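Local coordinates for protein putative S-adenosylmethionine-dependent methyltransferase (Bacteroides thetaiotaomicron, PDB 1WYZ) that probably acts as an S-adenosylmethionine-dependent methyltransferase of the RsmI-like family, with a substrate that is not established, at residues R177-K180 against M181-D184; Y62-N65 against K66-P70; V105-A108 against Q109-L113; S123-L126 against S127-S131. All coordinates share one frame; numbering follows the deposited sequence.

Contact 1. Residues R177-K180 against M181-D184; sequences RNHK and MIED
At the start of helix 178-188, on the mixed sheet of the second domain, His179 packs on Ile182 three residues on, and Lys180 reaches Asp184 four residues on. The Ile182 methyl CD1 lies over one face of the imidazole, 4.2 Å from the centroid of the His179 ring and displaced toward its rim, a CH-pi contact. Ile182 CG1 sits between its own backbone N and carbonyl carbon (chi1 54°), which turns CD1 back toward the preceding turn, where the His179 ring stands. On another side of the helix the Lys180 chain bends at chi2 and chi4 and swings its ammonium round to Asp184: NZ is 3.3 Å from OD1 of Asp184 in a salt bridge, with a weaker bond to OD2. That OD2 also pairs with Arg151 of helix 150-165. Selenomethionine Met181 turns inward, as suits a long, flexible apolar chain, and packs on Phe171 and Phe230 of the mixed sheet. Backbone bonds complete the turn, among them Ile182 N to Asn178 O at 3.2 Å. Two cations sharing one carboxylate would probably keep Asp184 ionised, and the pairing with Arg151 ties this surface turn to the neighbouring helix.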
loop_
_atom_site.group_PDB
_atom_site.type_symbol
_atom_site.label_atom_id
_atom_site.label_comp_id
_atom_site.label_asym_id
_atom_site.label_seq_id
_atom_site.Cartn_x
_atom_site.Cartn_y
_atom_site.Cartn_z
ATOM N N ARG A 177 -18.255 7.281 14.125
ATOM C CA ARG A 177 -18.665 8.183 13.045
ATOM C C ARG A 177 -19.028 7.535 11.696
ATOM O O ARG A 177 -19.469 8.227 10.771
ATOM C CB ARG A 177 -17.564 9.221 12.817
ATOM C CG ARG A 177 -17.693 10.499 13.616
ATOM C CD ARG A 177 -18.584 11.493 12.888
ATOM N NE ARG A 177 -18.683 12.772 13.591
ATOM C CZ ARG A 177 -19.355 13.827 13.135
ATOM N NH1 ARG A 177 -19.991 13.762 11.972
ATOM N NH2 ARG A 177 -19.393 14.946 13.843
ATOM N N ASN A 178 -18.855 6.222 11.588
ATOM C CA ASN A 178 -19.127 5.504 10.343
ATOM C C ASN A 178 -20.445 5.775 9.632
ATOM O O ASN A 178 -20.460 6.224 8.486
ATOM C CB ASN A 178 -19.002 3.996 10.565
ATOM C CG ASN A 178 -17.664 3.453 10.123
ATOM O OD1 ASN A 178 -17.226 3.692 8.999
ATOM N ND2 ASN A 178 -17.007 2.710 11.007
ATOM N N HIS A 179 -21.552 5.490 10.304
ATOM C CA HIS A 179 -22.849 5.687 9.694
ATOM C C HIS A 179 -23.126 7.147 9.355
ATOM O O HIS A 179 -23.830 7.440 8.389
ATOM C CB HIS A 179 -23.951 5.137 10.598
ATOM C CG HIS A 179 -24.950 4.293 9.870
ATOM N ND1 HIS A 179 -24.694 2.989 9.500
ATOM C CD2 HIS A 179 -26.185 4.583 9.393
ATOM C CE1 HIS A 179 -25.727 2.514 8.826
ATOM N NE2 HIS A 179 -26.644 3.461 8.746
ATOM N N LYS A 180 -22.575 8.067 10.139
ATOM C CA LYS A 180 -22.797 9.480 9.860
ATOM C C LYS A 180 -22.059 9.884 8.586
ATOM O O LYS A 180 -22.469 10.811 7.885
ATOM C CB LYS A 180 -22.337 10.348 11.037
ATOM C CG LYS A 180 -22.667 11.836 10.873
ATOM C CD LYS A 180 -24.171 12.075 10.788
ATOM C CE LYS A 180 -24.494 13.555 10.624
ATOM N NZ LYS A 180 -24.015 14.093 9.321
HETATM N N MSE A 181 -20.971 9.177 8.291
HETATM C CA MSE A 181 -20.184 9.455 7.094
HETATM C C MSE A 181 -20.927 8.991 5.842
HETATM O O MSE A 181 -21.100 9.775 4.912
HETATM C CB MSE A 181 -18.814 8.775 7.173
HETATM C CG MSE A 181 -17.972 8.922 5.901
HETATM SE SE MSE A 181 -17.281 10.719 5.562
HETATM C CE MSE A 181 -18.710 11.457 4.507
ATOM N N ILE A 182 -21.381 7.737 5.813
ATOM C CA ILE A 182 -22.102 7.261 4.639
ATOM C C ILE A 182 -23.270 8.196 4.331
ATOM O O ILE A 182 -23.572 8.465 3.167
ATOM C CB ILE A 182 -22.617 5.792 4.804
ATOM C CG1 ILE A 182 -23.460 5.652 6.076
ATOM C CG2 ILE A 182 -21.440 4.820 4.814
ATOM C CD1 ILE A 182 -24.917 6.029 5.905
ATOM N N GLU A 183 -23.913 8.707 5.377
ATOM C CA GLU A 183 -25.026 9.630 5.204
ATOM C C GLU A 183 -24.489 10.855 4.489
ATOM O O GLU A 183 -25.121 11.361 3.569
ATOM C CB GLU A 183 -25.620 10.041 6.561
ATOM C CG GLU A 183 -26.646 11.172 6.487
ATOM C CD GLU A 183 -27.976 10.741 5.873
ATOM O OE1 GLU A 183 -27.984 9.781 5.065
ATOM O OE2 GLU A 183 -29.009 11.378 6.190
ATOM N N ASP A 184 -23.315 11.324 4.903
ATOM C CA ASP A 184 -22.710 12.497 4.272
ATOM C C ASP A 184 -22.286 12.280 2.812
ATOM O O ASP A 184 -22.464 13.171 1.968
ATOM C CB ASP A 184 -21.505 12.995 5.078
ATOM C CG ASP A 184 -21.913 13.743 6.330
ATOM O OD1 ASP A 184 -22.862 14.547 6.258
ATOM O OD2 ASP A 184 -21.278 13.533 7.385
#

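Contact 2. Residues Y62-N65 against K66-P70; sequences YPLN and KHTSP
Asn65 and Thr68 meet across the turn that leaves strand 62-63, with Lys66 forming part of the bend between them. The Asn65 carbonyl oxygen lies 3.1 Å from the Thr68 methyl CG2, a close van der Waals approach, while CB of Thr68 rests 3.7 Å from the backbone N of Asn65. Threonine suits this place because its methyl can turn inward. With OG1 opposite the backbone N (chi1 178°), CG2 falls between that N and the carbonyl carbon and is aimed back across the turn. There it meets Leu64, whose side chain crosses that of Thr68 at about a right angle: CD1 of Leu64 comes to 3.4 Å of Thr68 CG2, and CD2 of Leu64 to 3.5 Å of the same methyl. Leu64 is buried, packed also on Ile73 and Tyr76 of helix 70-81 and on Val104 of helix 100-110. Cutting Leu64 back to an alanine here would probably open a gap beside the Thr68 methyl and leave Ile73 less well covered. Asn65 and Lys66, both polar, lie at the exposed surface, Lys66 sending its chain outward from the bend. Just beyond, Ser69 is the N-cap of helix 70-81, its OG bonded to the N of Glu71. The turn is thus amphipathic: apolar branches of Leu64 and Thr68 seal its inner side, polar residues line the outer one, and the chain is delivered from strand 62-63 of the parallel sheet to a capped helix.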
loop_
_atom_site.group_PDB
_atom_site.type_symbol
_atom_site.label_atom_id
_atom_site.label_comp_id
_atom_site.label_asym_id
_atom_site.label_seq_id
_atom_site.Cartn_x
_atom_site.Cartn_y
_atom_site.Cartn_z
ATOM N N TYR A 62 12.110 1.826 22.597
ATOM C CA TYR A 62 12.090 3.280 22.710
ATOM C C TYR A 62 10.716 3.810 22.293
ATOM O O TYR A 62 10.286 3.611 21.152
ATOM C CB TYR A 62 13.169 3.906 21.811
ATOM C CG TYR A 62 14.583 3.513 22.174
ATOM C CD1 TYR A 62 15.160 3.917 23.381
ATOM C CD2 TYR A 62 15.346 2.722 21.317
ATOM C CE1 TYR A 62 16.471 3.538 23.725
ATOM C CE2 TYR A 62 16.657 2.338 21.650
ATOM C CZ TYR A 62 17.209 2.746 22.853
ATOM O OH TYR A 62 18.485 2.340 23.176
ATOM N N PRO A 63 10.002 4.474 23.222
ATOM C CA PRO A 63 8.674 5.040 22.955
ATOM C C PRO A 63 8.758 6.199 21.967
ATOM O O PRO A 63 9.642 7.053 22.081
ATOM C CB PRO A 63 8.209 5.489 24.338
ATOM C CG PRO A 63 8.875 4.517 25.248
ATOM C CD PRO A 63 10.275 4.470 24.668
ATOM N N LEU A 64 7.831 6.228 21.010
ATOM C CA LEU A 64 7.806 7.264 19.977
ATOM C C LEU A 64 6.405 7.869 19.809
ATOM O O LEU A 64 5.404 7.151 19.851
ATOM C CB LEU A 64 8.268 6.640 18.655
ATOM C CG LEU A 64 8.953 7.475 17.573
ATOM C CD1 LEU A 64 7.990 8.475 16.963
ATOM C CD2 LEU A 64 10.147 8.169 18.185
ATOM N N ASN A 65 6.343 9.187 19.616
ATOM C CA ASN A 65 5.075 9.909 19.434
ATOM C C ASN A 65 5.081 10.780 18.182
ATOM O O ASN A 65 6.067 10.822 17.447
ATOM C CB ASN A 65 4.791 10.819 20.632
ATOM C CG ASN A 65 3.830 10.202 21.616
ATOM O OD1 ASN A 65 2.825 9.603 21.227
ATOM N ND2 ASN A 65 4.116 10.360 22.902
ATOM N N LYS A 66 3.981 11.489 17.947
ATOM C CA LYS A 66 3.906 12.364 16.784
ATOM C C LYS A 66 4.558 13.699 17.130
ATOM O O LYS A 66 4.694 14.580 16.280
ATOM C CB LYS A 66 2.453 12.586 16.340
ATOM C CG LYS A 66 1.679 13.600 17.162
ATOM C CD LYS A 66 0.482 14.136 16.387
ATOM C CE LYS A 66 0.913 14.796 15.074
ATOM N NZ LYS A 66 1.936 15.865 15.268
ATOM N N HIS A 67 4.956 13.842 18.387
ATOM C CA HIS A 67 5.615 15.058 18.824
ATOM C C HIS A 67 6.970 14.785 19.445
ATOM O O HIS A 67 7.623 15.691 19.957
ATOM C CB HIS A 67 4.741 15.833 19.802
ATOM C CG HIS A 67 3.573 16.497 19.153
ATOM N ND1 HIS A 67 2.312 15.944 19.141
ATOM C CD2 HIS A 67 3.488 17.653 18.455
ATOM C CE1 HIS A 67 1.496 16.733 18.466
ATOM N NE2 HIS A 67 2.185 17.777 18.038
ATOM N N THR A 68 7.393 13.529 19.401
ATOM C CA THR A 68 8.687 13.165 19.943
ATOM C C THR A 68 9.722 14.060 19.262
ATOM O O THR A 68 9.648 14.292 18.053
ATOM C CB THR A 68 9.012 11.707 19.636
ATOM O OG1 THR A 68 10.310 11.391 20.152
ATOM C CG2 THR A 68 8.994 11.468 18.126
ATOM N N SER A 69 10.676 14.566 20.038
ATOM C CA SER A 69 11.713 15.442 19.506
ATOM C C SER A 69 12.611 14.730 18.508
ATOM O O SER A 69 12.937 13.555 18.685
ATOM C CB SER A 69 12.577 15.982 20.643
ATOM O OG SER A 69 13.643 16.778 20.145
ATOM N N PRO A 70 13.021 15.432 17.441
ATOM C CA PRO A 70 13.896 14.850 16.420
ATOM C C PRO A 70 15.285 14.592 17.015
ATOM O O PRO A 70 16.072 13.802 16.487
ATOM C CB PRO A 70 13.904 15.911 15.324
ATOM C CG PRO A 70 13.695 17.182 16.081
ATOM C CD PRO A 70 12.627 16.803 17.075
#

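Contact 3. Residues V105-A108 against Q109-L113; sequences VAIA and QRQKL
Gln109 N donates to the carbonyl oxygen of Val105 over 2.7 Å, the shortest of the backbone bonds joining 105-108 to 109-113, and Leu113 N donates to Ala108 O at 2.9 Å with an N-H...O angle of 163°. The second bond spans five residues instead of four, and inside it Lys112 N binds Gln109 O at 2.8 Å. Together they make the Schellman motif that ends helix 100-110. Lys112 is its C-prime residue, with the positive phi (52°) that reverses the chain; a glycine often fills this position, but a lysine can adopt the conformation and keep its ammonium at the surface. Ala108 O also receives a weak bond from Gln111 N. The apolar contact usual in this motif follows: CD1 of Leu113 packs 4.2 Å from CB of Ala108, whose small side chain also fits against Leu5 of strand 5-8. One turn earlier, Val105 CG1 and Gln109 CG run side by side, 4.1 Å apart, near Val115. Outward again, Ile107 leans on Pro70 and Ile73 of helix 70-81, while Val105 packs on Ala130 of the second subunit and Gln109 on Ile208 of the second subunit. Ala108 O, which would otherwise lack a regular helical partner at the end of the helix, is satisfied by the Leu113 amide, and the same reversal brings a leucine against Ala108, so polar and apolar demands are met by one turn.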
loop_
_atom_site.group_PDB
_atom_site.type_symbol
_atom_site.label_atom_id
_atom_site.label_comp_id
_atom_site.label_asym_id
_atom_site.label_seq_id
_atom_site.Cartn_x
_atom_site.Cartn_y
_atom_site.Cartn_z
ATOM N N VAL A 105 11.748 7.466 10.337
ATOM C CA VAL A 105 12.367 7.189 9.054
ATOM C C VAL A 105 12.961 8.491 8.533
ATOM O O VAL A 105 14.066 8.504 7.993
ATOM C CB VAL A 105 11.328 6.639 8.058
ATOM C CG1 VAL A 105 11.950 6.494 6.660
ATOM C CG2 VAL A 105 10.784 5.293 8.581
ATOM N N ALA A 106 12.228 9.587 8.718
ATOM C CA ALA A 106 12.679 10.898 8.269
ATOM C C ALA A 106 14.019 11.261 8.925
ATOM O O ALA A 106 14.946 11.716 8.258
ATOM C CB ALA A 106 11.610 11.966 8.577
ATOM N N ILE A 107 14.124 11.061 10.231
ATOM C CA ILE A 107 15.376 11.359 10.905
ATOM C C ILE A 107 16.449 10.388 10.390
ATOM O O ILE A 107 17.580 10.797 10.105
ATOM C CB ILE A 107 15.256 11.204 12.444
ATOM C CG1 ILE A 107 14.297 12.245 13.012
ATOM C CG2 ILE A 107 16.625 11.321 13.076
ATOM C CD1 ILE A 107 14.485 12.691 14.399
ATOM N N ALA A 108 16.081 9.111 10.261
ATOM C CA ALA A 108 17.021 8.090 9.794
ATOM C C ALA A 108 17.552 8.339 8.381
ATOM O O ALA A 108 18.730 8.104 8.125
ATOM C CB ALA A 108 16.397 6.695 9.878
ATOM N N GLN A 109 16.691 8.810 7.476
ATOM C CA GLN A 109 17.094 9.105 6.098
ATOM C C GLN A 109 18.055 10.274 6.128
ATOM O O GLN A 109 19.030 10.310 5.378
ATOM C CB GLN A 109 15.883 9.475 5.224
ATOM C CG GLN A 109 15.070 8.278 4.713
ATOM C CD GLN A 109 15.842 7.406 3.720
ATOM O OE1 GLN A 109 15.304 6.439 3.179
ATOM N NE2 GLN A 109 17.107 7.742 3.489
ATOM N N ARG A 110 17.765 11.220 7.018
ATOM C CA ARG A 110 18.576 12.416 7.191
ATOM C C ARG A 110 19.998 12.046 7.607
ATOM O O ARG A 110 20.962 12.717 7.225
ATOM C CB ARG A 110 17.932 13.319 8.245
ATOM C CG ARG A 110 18.443 14.747 8.266
ATOM C CD ARG A 110 17.578 15.579 9.193
ATOM N NE ARG A 110 17.922 16.998 9.189
ATOM C CZ ARG A 110 17.418 17.880 10.045
ATOM N NH1 ARG A 110 16.551 17.484 10.971
ATOM N NH2 ARG A 110 17.774 19.157 9.978
ATOM N N GLN A 111 20.126 10.979 8.393
ATOM C CA GLN A 111 21.437 10.526 8.833
ATOM C C GLN A 111 21.958 9.462 7.883
ATOM O O GLN A 111 22.923 8.761 8.177
ATOM C CB GLN A 111 21.357 9.988 10.258
ATOM C CG GLN A 111 20.891 11.050 11.236
ATOM C CD GLN A 111 20.997 10.609 12.677
ATOM O OE1 GLN A 111 20.494 9.558 13.051
ATOM N NE2 GLN A 111 21.653 11.417 13.498
ATOM N N LYS A 112 21.297 9.354 6.736
ATOM C CA LYS A 112 21.667 8.401 5.699
ATOM C C LYS A 112 21.817 6.967 6.215
ATOM O O LYS A 112 22.672 6.216 5.754
ATOM C CB LYS A 112 22.953 8.868 5.014
ATOM C CG LYS A 112 23.392 8.033 3.834
ATOM C CD LYS A 112 24.861 8.297 3.508
ATOM C CE LYS A 112 25.405 7.286 2.502
ATOM N NZ LYS A 112 25.368 5.883 3.021
ATOM N N LEU A 113 20.983 6.591 7.183
ATOM C CA LEU A 113 21.005 5.225 7.707
ATOM C C LEU A 113 20.154 4.388 6.759
ATOM O O LEU A 113 19.211 4.910 6.142
ATOM C CB LEU A 113 20.385 5.153 9.104
ATOM C CG LEU A 113 21.046 5.896 10.260
ATOM C CD1 LEU A 113 20.148 5.762 11.505
ATOM C CD2 LEU A 113 22.463 5.353 10.502
#

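Contact 4. Residues S123-L126 against S127-S131; sequences SIIL and SVMAS
Met129, a selenomethionine, lies back along helix 123-131 over Ile125 and Leu126. Its CB rests 3.3 Å from the Leu126 carbonyl oxygen, and CG comes to 3.1 Å of Ile125 O, because chi1 (-71°) sets CG beside the backbone N. Selenium lies near two apolar ends, 4.4 Å from CD1 of Ile125 and 4.3 Å from CD2 of Leu126. The flexible chain of a methionine suits a surface shared with another subunit: Met129 packs on Leu7 of the second subunit, Leu126 on Pro117 of the second subunit. On a different flank stands Ser127, small enough to lie against Ile229 and Leu231 of strand 228-233. Its OG donates to Ser123 O at 2.8 Å, while its backbone N binds the same oxygen at 3.1 Å from well above the carbonyl plane, so two donors grip one acceptor. An alanine in place of Ser127 would probably cost Ser123 O the second of its two donors and leave it held by the backbone bond from this turn alone. A serine hydroxyl bonded to the carbonyl four residues back is a recurrent way to bury a polar group in a helix, used here where helix 123-131 meets both the second domain's sheet and the dimer interface.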
loop_
_atom_site.group_PDB
_atom_site.type_symbol
_atom_site.label_atom_id
_atom_site.label_comp_id
_atom_site.label_asym_id
_atom_site.label_seq_id
_atom_site.Cartn_x
_atom_site.Cartn_y
_atom_site.Cartn_z
ATOM N N SER A 123 -4.522 -1.679 4.570
ATOM C CA SER A 123 -5.930 -1.531 4.251
ATOM C C SER A 123 -6.050 -0.619 3.039
ATOM O O SER A 123 -7.035 -0.674 2.315
ATOM C CB SER A 123 -6.686 -0.941 5.442
ATOM O OG SER A 123 -6.072 0.244 5.879
ATOM N N ILE A 124 -5.042 0.216 2.814
ATOM C CA ILE A 124 -5.072 1.105 1.669
ATOM C C ILE A 124 -4.959 0.361 0.331
ATOM O O ILE A 124 -5.846 0.508 -0.509
ATOM C CB ILE A 124 -3.979 2.193 1.781
ATOM C CG1 ILE A 124 -4.422 3.254 2.782
ATOM C CG2 ILE A 124 -3.755 2.880 0.429
ATOM C CD1 ILE A 124 -4.336 2.832 4.247
ATOM N N ILE A 125 -3.909 -0.444 0.126
ATOM C CA ILE A 125 -3.782 -1.155 -1.160
ATOM C C ILE A 125 -4.740 -2.342 -1.282
ATOM O O ILE A 125 -5.207 -2.648 -2.377
ATOM C CB ILE A 125 -2.342 -1.680 -1.444
ATOM C CG1 ILE A 125 -2.086 -2.954 -0.649
ATOM C CG2 ILE A 125 -1.303 -0.611 -1.099
ATOM C CD1 ILE A 125 -0.915 -3.794 -1.140
ATOM N N LEU A 126 -5.020 -3.019 -0.170
ATOM C CA LEU A 126 -5.950 -4.141 -0.189
ATOM C C LEU A 126 -7.317 -3.630 -0.652
ATOM O O LEU A 126 -8.007 -4.293 -1.442
ATOM C CB LEU A 126 -6.053 -4.777 1.203
ATOM C CG LEU A 126 -4.851 -5.660 1.576
ATOM C CD1 LEU A 126 -4.866 -6.011 3.066
ATOM C CD2 LEU A 126 -4.862 -6.930 0.712
ATOM N N SER A 127 -7.695 -2.442 -0.175
ATOM C CA SER A 127 -8.975 -1.826 -0.550
ATOM C C SER A 127 -9.010 -1.506 -2.025
ATOM O O SER A 127 -9.948 -1.871 -2.721
ATOM C CB SER A 127 -9.222 -0.533 0.236
ATOM O OG SER A 127 -9.703 -0.830 1.530
ATOM N N VAL A 128 -7.994 -0.799 -2.499
ATOM C CA VAL A 128 -7.937 -0.462 -3.910
ATOM C C VAL A 128 -8.153 -1.730 -4.717
ATOM O O VAL A 128 -8.920 -1.742 -5.670
ATOM C CB VAL A 128 -6.570 0.138 -4.288
ATOM C CG1 VAL A 128 -6.441 0.234 -5.801
ATOM C CG2 VAL A 128 -6.424 1.527 -3.655
HETATM N N MSE A 129 -7.480 -2.798 -4.306
HETATM C CA MSE A 129 -7.565 -4.074 -4.992
HETATM C C MSE A 129 -8.967 -4.650 -5.071
HETATM O O MSE A 129 -9.430 -5.033 -6.151
HETATM C CB MSE A 129 -6.633 -5.089 -4.320
HETATM C CG MSE A 129 -5.137 -4.845 -4.534
HETATM SE SE MSE A 129 -4.020 -5.954 -3.384
HETATM C CE MSE A 129 -4.723 -7.694 -3.898
ATOM N N ALA A 130 -9.648 -4.699 -3.934
ATOM C CA ALA A 130 -10.976 -5.278 -3.892
ATOM C C ALA A 130 -12.081 -4.385 -4.393
ATOM O O ALA A 130 -13.204 -4.859 -4.593
ATOM C CB ALA A 130 -11.298 -5.745 -2.478
ATOM N N SER A 131 -11.786 -3.101 -4.582
ATOM C CA SER A 131 -12.814 -2.178 -5.052
ATOM C C SER A 131 -12.954 -2.247 -6.556
ATOM O O SER A 131 -14.039 -2.035 -7.091
ATOM C CB SER A 131 -12.501 -0.732 -4.639
ATOM O OG SER A 131 -11.364 -0.213 -5.316
#

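From the N terminus the contacts come in the order 2, 3, 4, 1. Each closes only a short turn of adjoining chain, and none encloses or crosses another. Contact 2 leads from strand 62-63 of the parallel sheet into helix 70-81; contact 3 ends helix 100-110 in the same domain, and the two touch where Pro70 packs on Ile107. Contact 4 follows strand 115-117 and lies against the mixed sheet, on which contact 1 also sits, the centres of contacts 4 and 1 being about 20 Å apart. Contacts 3 and 4 of one chain are about 29 Å apart, centre to centre, yet Val105 packs on Ala130 of the second subunit, so the dimer sets helix 100-110 of one subunit against helix 123-131 of the other.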